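Local coordinates for protein transcriptional regulator (Saccharomonospora viridis, PDB 4NEL) that probably represses transcription by binding DNA, with this piece of it holding the TetR-type helix-turn-helix and the BetI-like C-terminal domain with its ligand pocket, at residues 53-58 with 114-119; 67-72 with 80-85; 123-128 with 152-157; 127-132 with 145-150. All coordinates share one frame; numbering follows the deposited sequence.

All four contacts join helices, and they differ in chemistry according to depth. Contacts 3 and 4 are buried and hold the same pair, helices 111-137 and 146-166, sharing I128; contact 3 adds a ligand-facing tryptophan and a water, whereas contact 4 is close packing of alanines with isoleucine and leucine. Contacts 1 and 2 are only partly buried, and both use helix 46-69. In contact 1 this helix lies along helix 111-137 through leucines, with an exposed arginine alongside; in contact 2 its end meets helix 75-86 through leucines beside a salt bridge on the more exposed side. L82 of contact 2 also packs against T127 and I128, tying it to contacts 3 and 4.

Contact 1 (53-58 with 114-119); sequences ALRRNV and RDLYND
In the TetR fold a long helix leads from the DNA-binding headpiece into the C-terminal domain, and here residues 53-58 of that helix, 46-69, run beside residues 114-119 of helix 111-137. The two segments are almost parallel, 3° apart, with their axes 10.6 Å from each other, a spacing bridged by side chains. L54 and L116 meet tip to tip: L54 CD2 lies 3.7 Å from L116 CD1, and L54 CG is 3.8 Å from L116 CD2. L116 holds CG roughly anti to its own backbone N (chi1 -152°), which sends both methyls across the gap. L54 CD2 also comes 3.9 Å from the backbone N of Y117. On the outer side R55 crosses L116 at about a right angle, and its NH2 approaches L116 CD1 obliquely at 3.2 Å, a tight contact whose exact length is doubtful; the charge of R55 is met by E52, one turn earlier. One turn on, V58 CG2 touches L116 CD2 more loosely at 4.3 Å. Y117 turns its ring toward the ligand pocket, where it makes an edge-to-face pair with W104, while N118 bonds T166 O of the second subunit. The segments meet through methyl groups, and such apolar packing, lacking directional bonds, does not by itself fix the height of one helix against the other.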
loop_
_atom_site.group_PDB
_atom_site.type_symbol
_atom_site.label_atom_id
_atom_site.label_comp_id
_atom_site.label_asym_id
_atom_site.label_seq_id
_atom_site.Cartn_x
_atom_site.Cartn_y
_atom_site.Cartn_z
ATOM N N ALA A 53 -1.470 -0.388 18.678
ATOM C CA ALA A 53 -1.377 -1.465 17.658
ATOM C C ALA A 53 -0.157 -1.211 16.761
ATOM O O ALA A 53 0.617 -2.123 16.467
ATOM C CB ALA A 53 -2.650 -1.539 16.824
ATOM N N LEU A 54 0.013 0.029 16.327
ATOM C CA LEU A 54 1.198 0.445 15.546
ATOM C C LEU A 54 2.473 0.268 16.362
ATOM O O LEU A 54 3.472 -0.252 15.863
ATOM C CB LEU A 54 1.046 1.890 15.065
ATOM C CG LEU A 54 2.272 2.605 14.467
ATOM C CD1 LEU A 54 2.997 1.813 13.389
ATOM C CD2 LEU A 54 1.801 3.947 13.917
ATOM N N ARG A 55 2.447 0.695 17.616
ATOM C CA ARG A 55 3.592 0.536 18.478
ATOM C C ARG A 55 3.989 -0.921 18.599
ATOM O O ARG A 55 5.175 -1.279 18.635
ATOM C CB ARG A 55 3.314 1.090 19.874
ATOM C CG ARG A 55 3.087 2.578 19.907
ATOM C CD ARG A 55 3.134 3.085 21.345
ATOM N NE ARG A 55 2.280 4.242 21.636
ATOM C CZ ARG A 55 2.469 5.467 21.157
ATOM N NH1 ARG A 55 1.660 6.462 21.527
ATOM N NH2 ARG A 55 3.459 5.702 20.300
ATOM N N ARG A 56 2.997 -1.779 18.726
ATOM C CA ARG A 56 3.322 -3.195 18.761
ATOM C C ARG A 56 4.006 -3.663 17.457
ATOM O O ARG A 56 4.988 -4.431 17.455
ATOM C CB ARG A 56 2.047 -3.969 18.980
ATOM C CG ARG A 56 2.286 -5.451 19.006
ATOM C CD ARG A 56 1.048 -6.191 19.459
ATOM N NE ARG A 56 1.525 -7.376 20.160
ATOM C CZ ARG A 56 1.614 -8.604 19.679
ATOM N NH1 ARG A 56 1.179 -8.923 18.464
ATOM N NH2 ARG A 56 2.107 -9.533 20.474
ATOM N N ASN A 57 3.446 -3.238 16.330
ATOM C CA ASN A 57 4.012 -3.578 15.016
ATOM C C ASN A 57 5.481 -3.197 14.922
ATOM O O ASN A 57 6.304 -3.969 14.405
ATOM C CB ASN A 57 3.217 -2.919 13.875
ATOM C CG ASN A 57 2.306 -3.909 13.126
ATOM O OD1 ASN A 57 1.848 -4.924 13.652
ATOM N ND2 ASN A 57 2.086 -3.609 11.860
ATOM N N VAL A 58 5.792 -2.006 15.412
ATOM C CA VAL A 58 7.164 -1.505 15.451
ATOM C C VAL A 58 7.982 -2.441 16.300
ATOM O O VAL A 58 8.992 -2.942 15.826
ATOM C CB VAL A 58 7.246 -0.077 15.981
ATOM C CG1 VAL A 58 8.692 0.346 16.166
ATOM C CG2 VAL A 58 6.543 0.852 15.000
ATOM N N ARG A 114 0.659 9.281 11.542
ATOM C CA ARG A 114 1.581 9.623 10.445
ATOM C C ARG A 114 3.011 9.766 10.981
ATOM O O ARG A 114 3.939 9.133 10.474
ATOM C CB ARG A 114 1.109 10.922 9.731
ATOM C CG ARG A 114 1.867 11.315 8.464
ATOM C CD ARG A 114 1.415 12.659 7.861
ATOM N NE ARG A 114 -0.033 12.713 7.598
ATOM C CZ ARG A 114 -0.932 13.532 8.186
ATOM N NH1 ARG A 114 -0.567 14.473 9.063
ATOM N NH2 ARG A 114 -2.229 13.447 7.862
ATOM N N ASP A 115 3.179 10.602 11.999
ATOM C CA ASP A 115 4.513 10.820 12.646
ATOM C C ASP A 115 5.139 9.512 13.078
ATOM O O ASP A 115 6.290 9.210 12.761
ATOM C CB ASP A 115 4.374 11.683 13.889
ATOM C CG ASP A 115 3.830 13.046 13.589
ATOM O OD1 ASP A 115 3.934 13.480 12.416
ATOM O OD2 ASP A 115 3.304 13.684 14.529
ATOM N N LEU A 116 4.335 8.706 13.759
ATOM C CA LEU A 116 4.795 7.439 14.263
ATOM C C LEU A 116 5.093 6.485 13.085
ATOM O O LEU A 116 6.157 5.834 13.079
ATOM C CB LEU A 116 3.749 6.884 15.235
ATOM C CG LEU A 116 4.208 5.948 16.373
ATOM C CD1 LEU A 116 3.003 5.405 17.142
ATOM C CD2 LEU A 116 5.076 4.799 15.879
ATOM N N TYR A 117 4.189 6.391 12.079
ATOM C CA TYR A 117 4.477 5.533 10.938
ATOM C C TYR A 117 5.798 5.991 10.332
ATOM O O TYR A 117 6.617 5.170 9.934
ATOM C CB TYR A 117 3.351 5.528 9.837
ATOM C CG TYR A 117 3.820 4.804 8.558
ATOM C CD1 TYR A 117 4.094 3.437 8.584
ATOM C CD2 TYR A 117 4.064 5.493 7.372
ATOM C CE1 TYR A 117 4.579 2.756 7.464
ATOM C CE2 TYR A 117 4.545 4.827 6.240
ATOM C CZ TYR A 117 4.809 3.455 6.293
ATOM O OH TYR A 117 5.277 2.759 5.197
ATOM N N ASN A 118 6.014 7.307 10.251
ATOM C CA ASN A 118 7.257 7.834 9.651
ATOM C C ASN A 118 8.520 7.524 10.473
ATOM O O ASN A 118 9.594 7.248 9.891
ATOM C CB ASN A 118 7.100 9.334 9.308
ATOM C CG ASN A 118 6.057 9.550 8.199
ATOM O OD1 ASN A 118 5.893 8.691 7.334
ATOM N ND2 ASN A 118 5.348 10.675 8.226
ATOM N N ASP A 119 8.378 7.511 11.789
ATOM C CA ASP A 119 9.471 7.086 12.686
ATOM C C ASP A 119 9.896 5.634 12.338
ATOM O O ASP A 119 11.057 5.392 11.953
ATOM C CB ASP A 119 9.063 7.171 14.180
ATOM C CG ASP A 119 9.234 8.580 14.794
ATOM O OD1 ASP A 119 8.757 9.606 14.212
ATOM O OD2 ASP A 119 9.829 8.650 15.917
#

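Contact 2 (67-72 with 80-85); sequences AELHTI and VRLVEL
E68, R81 and L69 bury the most surface where the end of helix 46-69 packs against helix 75-86, the next helix in the chain. E68 and R81 form a salt bridge in which the side chains cross at about a right angle. A single carboxylate oxygen, E68 OE2, does the work, lying 2.6 Å from R81 NE and 2.8 Å from R81 NH2. The carboxylate and guanidinium planes are turned 59° apart, and the N-H of R81 NE points poorly at the oxygen (121°), making this a weak hydrogen bond within the ion pair. Beneath the charges L69 works as a two-pronged wedge: its CD2 meets R81 CB at 4.0 Å, and its CD1 meets L82 CB at the same distance of 4.0 Å. E68 adds an apolar touch through its own CB, 4.0 Å from L85 CD1. A type I beta turn runs from L69 to I72, while L82 continues inward onto W124 and I128 of helix 111-137. With its skewed planes and place at the more exposed side, the salt bridge probably owes more to charge attraction than to bond direction, and the leucines below supply the apolar packing.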
loop_
_atom_site.group_PDB
_atom_site.type_symbol
_atom_site.label_atom_id
_atom_site.label_comp_id
_atom_site.label_asym_id
_atom_site.label_seq_id
_atom_site.Cartn_x
_atom_site.Cartn_y
_atom_site.Cartn_z
ATOM N N ALA A 67 17.192 -10.059 16.659
ATOM C CA ALA A 67 17.445 -11.470 16.910
ATOM C C ALA A 67 17.980 -12.248 15.705
ATOM O O ALA A 67 18.881 -13.068 15.854
ATOM C CB ALA A 67 16.182 -12.137 17.443
ATOM N N GLU A 68 17.450 -12.003 14.509
ATOM C CA GLU A 68 17.907 -12.766 13.350
ATOM C C GLU A 68 19.050 -12.206 12.538
ATOM O O GLU A 68 19.759 -12.987 11.922
ATOM C CB GLU A 68 16.753 -13.113 12.424
ATOM C CG GLU A 68 15.819 -14.133 13.052
ATOM C CD GLU A 68 15.571 -15.309 12.132
ATOM O OE1 GLU A 68 14.499 -15.947 12.230
ATOM O OE2 GLU A 68 16.473 -15.598 11.312
ATOM N N LEU A 69 19.268 -10.893 12.534
ATOM C CA LEU A 69 20.329 -10.322 11.687
ATOM C C LEU A 69 21.722 -10.023 12.265
ATOM O O LEU A 69 22.707 -10.115 11.526
ATOM C CB LEU A 69 19.833 -9.036 11.034
ATOM C CG LEU A 69 18.586 -9.165 10.165
ATOM C CD1 LEU A 69 18.285 -7.806 9.555
ATOM C CD2 LEU A 69 18.758 -10.216 9.091
ATOM N N HIS A 70 21.822 -9.657 13.541
ATOM C CA HIS A 70 23.120 -9.212 14.065
ATOM C C HIS A 70 24.216 -10.237 13.827
ATOM O O HIS A 70 25.357 -9.879 13.513
ATOM C CB HIS A 70 23.037 -8.849 15.544
ATOM C CG HIS A 70 24.176 -7.996 16.018
ATOM N ND1 HIS A 70 24.208 -6.629 15.829
ATOM C CD2 HIS A 70 25.313 -8.310 16.684
ATOM C CE1 HIS A 70 25.317 -6.140 16.357
ATOM N NE2 HIS A 70 26.006 -7.140 16.882
ATOM N N THR A 71 23.846 -11.512 13.929
ATOM C CA THR A 71 24.786 -12.619 13.755
ATOM C C THR A 71 25.215 -12.934 12.318
ATOM O O THR A 71 26.223 -13.595 12.142
ATOM C CB THR A 71 24.233 -13.908 14.402
ATOM O OG1 THR A 71 22.866 -14.101 14.008
ATOM C CG2 THR A 71 24.306 -13.816 15.939
ATOM N N ILE A 72 24.477 -12.482 11.300
ATOM C CA ILE A 72 24.845 -12.811 9.928
ATOM C C ILE A 72 26.038 -11.966 9.530
ATOM O O ILE A 72 25.945 -10.745 9.462
ATOM C CB ILE A 72 23.709 -12.567 8.895
ATOM C CG1 ILE A 72 22.384 -13.147 9.371
ATOM C CG2 ILE A 72 24.073 -13.151 7.534
ATOM C CD1 ILE A 72 22.433 -14.581 9.781
ATOM N N VAL A 80 19.051 -10.904 2.292
ATOM C CA VAL A 80 18.041 -11.907 1.904
ATOM C C VAL A 80 17.159 -12.297 3.077
ATOM O O VAL A 80 15.946 -12.431 2.938
ATOM C CB VAL A 80 18.718 -13.145 1.314
ATOM C CG1 VAL A 80 17.747 -14.335 1.250
ATOM C CG2 VAL A 80 19.279 -12.795 -0.070
ATOM N N ARG A 81 17.791 -12.509 4.237
ATOM C CA ARG A 81 17.065 -12.822 5.448
ATOM C C ARG A 81 16.192 -11.618 5.884
ATOM O O ARG A 81 15.094 -11.779 6.321
ATOM C CB ARG A 81 18.058 -13.206 6.547
ATOM C CG ARG A 81 17.414 -13.939 7.690
ATOM C CD ARG A 81 18.392 -14.963 8.211
ATOM N NE ARG A 81 17.694 -15.938 9.016
ATOM C CZ ARG A 81 18.155 -17.148 9.304
ATOM N NH1 ARG A 81 19.342 -17.565 8.854
ATOM N NH2 ARG A 81 17.401 -17.959 10.037
ATOM N N LEU A 82 16.698 -10.409 5.775
ATOM C CA LEU A 82 15.905 -9.232 6.125
ATOM C C LEU A 82 14.594 -9.220 5.342
ATOM O O LEU A 82 13.514 -8.973 5.886
ATOM C CB LEU A 82 16.737 -7.957 5.913
ATOM C CG LEU A 82 16.069 -6.618 6.199
ATOM C CD1 LEU A 82 17.098 -5.485 6.312
ATOM C CD2 LEU A 82 15.055 -6.343 5.096
ATOM N N VAL A 83 14.714 -9.475 4.050
ATOM C CA VAL A 83 13.564 -9.571 3.211
ATOM C C VAL A 83 12.692 -10.739 3.662
ATOM O O VAL A 83 11.494 -10.567 3.826
ATOM C CB VAL A 83 13.981 -9.717 1.730
ATOM C CG1 VAL A 83 12.876 -10.356 0.894
ATOM C CG2 VAL A 83 14.396 -8.345 1.212
ATOM N N GLU A 84 13.263 -11.910 3.926
ATOM C CA GLU A 84 12.402 -13.020 4.288
ATOM C C GLU A 84 11.546 -12.665 5.481
ATOM O O GLU A 84 10.367 -13.006 5.553
ATOM C CB GLU A 84 13.245 -14.250 4.635
ATOM C CG GLU A 84 12.461 -15.421 5.213
ATOM C CD GLU A 84 11.667 -16.217 4.167
ATOM O OE1 GLU A 84 12.072 -16.236 2.981
ATOM O OE2 GLU A 84 10.639 -16.845 4.541
ATOM N N LEU A 85 12.151 -11.986 6.436
ATOM C CA LEU A 85 11.425 -11.609 7.635
ATOM C C LEU A 85 10.255 -10.664 7.352
ATOM O O LEU A 85 9.348 -10.551 8.164
ATOM C CB LEU A 85 12.362 -10.942 8.630
ATOM C CG LEU A 85 13.501 -11.785 9.166
ATOM C CD1 LEU A 85 14.423 -10.894 9.999
ATOM C CD2 LEU A 85 12.962 -12.960 9.960
#

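Contact 3 (123-128 with 152-157); sequences RWYQTI and RLSALI. With KEN (N,N-dimethylmethanamine), chain B.
S154 OG has three hydrogen-bonding neighbours, A150 O, T151 O and Y121 OH; its one proton can serve only one carbonyl fully, or be shared between the two. Its chi1 of 53° sets OG between the backbone N and the carbonyl carbon, turned back toward its own helix near the edge of the Y125 ring. S154 CB lies 4.0 Å from W124 NE1. A water sits between the segments, 3.2 Å from S154 O, to which it donates; its other leg, to W124 NE1, is modelled so short that its geometry is doubtful. I157 CD1 comes to the edge of the indole, 3.9 Å from W124 CZ2. The two faces of W124 are unlike. Over one lies the bound N,N-dimethylmethanamine, with its CA1 methyl 3.5 Å from W124 CD1; against the other rests I128 CD1, 3.7 Å above the ring plane and offset toward the rim. I128 also uses CG2, meeting L153 CD2 at 4.0 Å. The segments, on helices 111-137 and 146-166, cross at 123°. Backed by I128 and edged by I157, the indole is a flat wall of the amine pocket, which Q86, W104 and D158 complete, and its aromatic surface probably suits a methylated amine.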
loop_
_atom_site.group_PDB
_atom_site.type_symbol
_atom_site.label_atom_id
_atom_site.label_comp_id
_atom_site.label_asym_id
_atom_site.label_seq_id
_atom_site.Cartn_x
_atom_site.Cartn_y
_atom_site.Cartn_z
ATOM N N ARG A 123 13.301 3.903 10.489
ATOM C CA ARG A 123 14.070 2.851 11.201
ATOM C C ARG A 123 14.199 1.603 10.284
ATOM O O ARG A 123 15.252 0.995 10.143
ATOM C CB ARG A 123 13.346 2.504 12.522
ATOM C CG ARG A 123 14.109 1.602 13.509
ATOM C CD ARG A 123 13.316 1.233 14.783
ATOM N NE ARG A 123 13.333 2.251 15.849
ATOM C CZ ARG A 123 12.744 2.127 17.044
ATOM N NH1 ARG A 123 12.078 1.016 17.364
ATOM N NH2 ARG A 123 12.829 3.122 17.931
ATOM N N TRP A 124 13.121 1.279 9.604
ATOM C CA TRP A 124 13.073 0.120 8.647
ATOM C C TRP A 124 13.996 0.400 7.442
ATOM O O TRP A 124 14.870 -0.382 7.069
ATOM C CB TRP A 124 11.593 -0.078 8.276
ATOM C CG TRP A 124 11.327 -0.831 7.055
ATOM C CD1 TRP A 124 10.666 -0.380 5.933
ATOM C CD2 TRP A 124 11.700 -2.178 6.798
ATOM N NE1 TRP A 124 10.607 -1.384 4.984
ATOM C CE2 TRP A 124 11.228 -2.502 5.482
ATOM C CE3 TRP A 124 12.373 -3.153 7.543
ATOM C CZ2 TRP A 124 11.414 -3.755 4.902
ATOM C CZ3 TRP A 124 12.565 -4.411 6.962
ATOM C CH2 TRP A 124 12.088 -4.696 5.643
ATOM N N TYR A 125 13.806 1.577 6.877
ATOM C CA TYR A 125 14.615 2.093 5.803
ATOM C C TYR A 125 16.115 2.140 6.109
ATOM O O TYR A 125 16.949 1.833 5.217
ATOM C CB TYR A 125 14.109 3.508 5.477
ATOM C CG TYR A 125 14.886 4.216 4.432
ATOM C CD1 TYR A 125 14.551 4.102 3.092
ATOM C CD2 TYR A 125 15.937 5.018 4.766
ATOM C CE1 TYR A 125 15.267 4.759 2.118
ATOM C CE2 TYR A 125 16.671 5.681 3.798
ATOM C CZ TYR A 125 16.316 5.552 2.475
ATOM O OH TYR A 125 17.044 6.198 1.522
ATOM N N GLN A 126 16.486 2.579 7.330
ATOM C CA GLN A 126 17.915 2.646 7.683
ATOM C C GLN A 126 18.540 1.273 7.840
ATOM O O GLN A 126 19.702 1.071 7.539
ATOM C CB GLN A 126 18.195 3.464 8.982
ATOM C CG GLN A 126 17.550 4.846 9.090
ATOM C CD GLN A 126 17.590 5.732 7.832
ATOM O OE1 GLN A 126 16.596 6.426 7.520
ATOM N NE2 GLN A 126 18.723 5.736 7.115
ATOM N N THR A 127 17.789 0.323 8.348
ATOM C CA THR A 127 18.321 -1.012 8.429
ATOM C C THR A 127 18.668 -1.526 7.022
ATOM O O THR A 127 19.708 -2.158 6.806
ATOM C CB THR A 127 17.317 -1.963 9.043
ATOM O OG1 THR A 127 16.879 -1.420 10.287
ATOM C CG2 THR A 127 17.954 -3.315 9.280
ATOM N N ILE A 128 17.807 -1.252 6.053
ATOM C CA ILE A 128 18.073 -1.728 4.702
ATOM C C ILE A 128 19.266 -1.036 4.144
ATOM O O ILE A 128 20.200 -1.675 3.645
ATOM C CB ILE A 128 16.861 -1.509 3.764
ATOM C CG1 ILE A 128 15.678 -2.404 4.208
ATOM C CG2 ILE A 128 17.287 -1.745 2.335
ATOM C CD1 ILE A 128 14.460 -2.336 3.308
ATOM N N ARG A 152 14.065 2.141 -3.356
ATOM C CA ARG A 152 13.514 1.240 -4.399
ATOM C C ARG A 152 13.143 -0.117 -3.811
ATOM O O ARG A 152 12.081 -0.636 -4.101
ATOM C CB ARG A 152 14.499 1.066 -5.542
ATOM C CG ARG A 152 13.940 0.278 -6.715
ATOM C CD ARG A 152 14.789 0.471 -7.956
ATOM N NE ARG A 152 14.715 1.863 -8.381
ATOM C CZ ARG A 152 15.463 2.367 -9.325
ATOM N NH1 ARG A 152 15.350 3.653 -9.647
ATOM N NH2 ARG A 152 16.304 1.570 -9.953
ATOM N N LEU A 153 14.026 -0.714 -3.009
ATOM C CA LEU A 153 13.743 -2.001 -2.397
ATOM C C LEU A 153 12.614 -1.920 -1.382
ATOM O O LEU A 153 11.762 -2.797 -1.386
ATOM C CB LEU A 153 15.015 -2.634 -1.799
ATOM C CG LEU A 153 14.841 -3.936 -1.039
ATOM C CD1 LEU A 153 14.331 -5.001 -1.982
ATOM C CD2 LEU A 153 16.168 -4.388 -0.483
ATOM N N SER A 154 12.554 -0.880 -0.526
ATOM C CA SER A 154 11.445 -0.818 0.413
ATOM C C SER A 154 10.130 -0.592 -0.361
ATOM O O SER A 154 9.098 -1.155 -0.034
ATOM C CB SER A 154 11.652 0.271 1.453
ATOM O OG SER A 154 11.916 1.505 0.814
ATOM N N ALA A 155 10.162 0.236 -1.397
ATOM C CA ALA A 155 8.936 0.465 -2.159
ATOM C C ALA A 155 8.432 -0.834 -2.815
ATOM O O ALA A 155 7.232 -1.113 -2.855
ATOM C CB ALA A 155 9.169 1.532 -3.216
ATOM N N LEU A 156 9.358 -1.596 -3.373
ATOM C CA LEU A 156 9.025 -2.857 -4.020
ATOM C C LEU A 156 8.452 -3.869 -3.061
ATOM O O LEU A 156 7.526 -4.603 -3.391
ATOM C CB LEU A 156 10.278 -3.397 -4.685
ATOM C CG LEU A 156 10.218 -4.648 -5.512
ATOM C CD1 LEU A 156 9.174 -4.422 -6.657
ATOM C CD2 LEU A 156 11.647 -4.850 -6.050
ATOM N N ILE A 157 8.996 -3.900 -1.832
ATOM C CA ILE A 157 8.515 -4.778 -0.830
ATOM C C ILE A 157 7.069 -4.450 -0.524
ATOM O O ILE A 157 6.185 -5.349 -0.531
ATOM C CB ILE A 157 9.390 -4.711 0.427
ATOM C CG1 ILE A 157 10.732 -5.361 0.182
ATOM C CG2 ILE A 157 8.671 -5.320 1.601
ATOM C CD1 ILE A 157 11.785 -5.155 1.300
HETATM C CA1 KEN B . 7.523 -1.218 7.213
HETATM C CB1 KEN B . 5.648 -1.401 5.709
HETATM C CC1 KEN B . 7.044 -3.383 6.130
HETATM N NE1 KEN B . 7.005 -1.903 6.003
HETATM O O HOH W 1 9.240 -1.939 3.049
#

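Contact 4 (127-132 with 145-150); sequences TIAMTI and DADELA
A129 and A150 bring helices 111-137 and 146-166 close together: the local axes are 8.7 Å apart, crossing at 128°. A150 CB is the meeting point of A129 CB, at 4.0 Å, and I128 CG2, at 3.8 Å. Farther along, I132 spreads its two branches over the same helix. Its chi1 of -70° puts CG1 beside the backbone N and CG2 anti to it, and CG2 meets A146 CB at 4.0 Å and L149 CD2 at 3.9 Å, while CD1 of I132 reaches over the backbone near A150 N. The D147 side is looser and more polar. D147 OD1 passes A129 CB at 4.2 Å; it bonds Y125 OH, and OD2 pairs with R133. At the same end D145 is the N-cap of helix 146-166: its OD1 takes D147 N at 2.8 Å, nearly along the C-O bond, and E148 N at 3.3 Å from above the carboxylate plane. Small residues thus permit the close crossing, and the D147 side is partly exposed. T127 and T131 turn to helix 75-86, and I128 touches both it and A150, which puts residues 127-132 between helices 75-86 and 146-166 of the C-terminal domain.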
loop_
_atom_site.group_PDB
_atom_site.type_symbol
_atom_site.label_atom_id
_atom_site.label_comp_id
_atom_site.label_asym_id
_atom_site.label_seq_id
_atom_site.Cartn_x
_atom_site.Cartn_y
_atom_site.Cartn_z
ATOM N N THR A 127 17.789 0.323 8.348
ATOM C CA THR A 127 18.321 -1.012 8.429
ATOM C C THR A 127 18.668 -1.526 7.022
ATOM O O THR A 127 19.708 -2.158 6.806
ATOM C CB THR A 127 17.317 -1.963 9.043
ATOM O OG1 THR A 127 16.879 -1.420 10.287
ATOM C CG2 THR A 127 17.954 -3.315 9.280
ATOM N N ILE A 128 17.807 -1.252 6.053
ATOM C CA ILE A 128 18.073 -1.728 4.702
ATOM C C ILE A 128 19.266 -1.036 4.144
ATOM O O ILE A 128 20.200 -1.675 3.645
ATOM C CB ILE A 128 16.861 -1.509 3.764
ATOM C CG1 ILE A 128 15.678 -2.404 4.208
ATOM C CG2 ILE A 128 17.287 -1.745 2.335
ATOM C CD1 ILE A 128 14.460 -2.336 3.308
ATOM N N ALA A 129 19.263 0.293 4.232
ATOM C CA ALA A 129 20.408 1.097 3.781
ATOM C C ALA A 129 21.741 0.644 4.411
ATOM O O ALA A 129 22.754 0.449 3.713
ATOM C CB ALA A 129 20.141 2.592 4.011
HETATM N N MSE A 130 21.745 0.440 5.711
HETATM C CA MSE A 130 23.006 0.030 6.363
HETATM C C MSE A 130 23.507 -1.293 5.911
HETATM O O MSE A 130 24.716 -1.496 5.786
HETATM C CB MSE A 130 22.799 -0.141 7.826
HETATM C CG MSE A 130 24.149 -0.500 8.488
HETATM SE SE MSE A 130 24.006 0.349 10.227
HETATM C CE MSE A 130 22.124 -0.325 10.493
ATOM N N THR A 131 22.581 -2.218 5.693
ATOM C CA THR A 131 22.932 -3.518 5.203
ATOM C C THR A 131 23.507 -3.314 3.807
ATOM O O THR A 131 24.493 -3.907 3.446
ATOM C CB THR A 131 21.695 -4.437 5.126
ATOM O OG1 THR A 131 21.089 -4.566 6.422
ATOM C CG2 THR A 131 22.041 -5.793 4.599
ATOM N N ILE A 132 22.904 -2.460 3.002
ATOM C CA ILE A 132 23.438 -2.267 1.677
ATOM C C ILE A 132 24.833 -1.655 1.789
ATOM O O ILE A 132 25.743 -2.035 1.078
ATOM C CB ILE A 132 22.477 -1.463 0.763
ATOM C CG1 ILE A 132 21.215 -2.311 0.417
ATOM C CG2 ILE A 132 23.197 -1.042 -0.518
ATOM C CD1 ILE A 132 19.987 -1.509 0.005
ATOM N N ASP A 145 23.952 4.407 -5.168
ATOM C CA ASP A 145 23.477 5.125 -4.016
ATOM C C ASP A 145 22.636 4.157 -3.162
ATOM O O ASP A 145 21.675 3.545 -3.630
ATOM C CB ASP A 145 22.717 6.376 -4.477
ATOM C CG ASP A 145 22.245 7.235 -3.327
ATOM O OD1 ASP A 145 21.997 6.694 -2.243
ATOM O OD2 ASP A 145 22.102 8.458 -3.512
ATOM N N ALA A 146 23.050 3.990 -1.914
ATOM C CA ALA A 146 22.375 3.088 -0.982
ATOM C C ALA A 146 20.994 3.561 -0.593
ATOM O O ALA A 146 20.137 2.751 -0.319
ATOM C CB ALA A 146 23.213 2.891 0.274
ATOM N N ASP A 147 20.790 4.861 -0.504
ATOM C CA ASP A 147 19.474 5.415 -0.150
ATOM C C ASP A 147 18.489 5.238 -1.299
ATOM O O ASP A 147 17.330 4.939 -1.074
ATOM C CB ASP A 147 19.577 6.899 0.237
ATOM C CG ASP A 147 20.163 7.109 1.650
ATOM O OD1 ASP A 147 19.639 6.567 2.643
ATOM O OD2 ASP A 147 21.136 7.864 1.767
ATOM N N GLU A 148 18.969 5.422 -2.522
ATOM C CA GLU A 148 18.130 5.197 -3.706
ATOM C C GLU A 148 17.782 3.735 -3.820
ATOM O O GLU A 148 16.685 3.376 -4.160
ATOM C CB GLU A 148 18.850 5.570 -5.002
ATOM C CG GLU A 148 18.774 7.039 -5.390
ATOM C CD GLU A 148 19.444 7.335 -6.734
ATOM O OE1 GLU A 148 20.025 6.407 -7.346
ATOM O OE2 GLU A 148 19.401 8.512 -7.178
ATOM N N LEU A 149 18.761 2.895 -3.543
ATOM C CA LEU A 149 18.593 1.460 -3.604
ATOM C C LEU A 149 17.642 1.011 -2.500
ATOM O O LEU A 149 16.760 0.201 -2.747
ATOM C CB LEU A 149 19.949 0.838 -3.478
ATOM C CG LEU A 149 20.353 -0.382 -4.262
ATOM C CD1 LEU A 149 19.881 -0.415 -5.724
ATOM C CD2 LEU A 149 21.884 -0.396 -4.178
ATOM N N ALA A 150 17.822 1.553 -1.293
ATOM C CA ALA A 150 16.954 1.271 -0.172
ATOM C C ALA A 150 15.523 1.770 -0.402
ATOM O O ALA A 150 14.576 1.107 0.044
ATOM C CB ALA A 150 17.485 1.887 1.090
#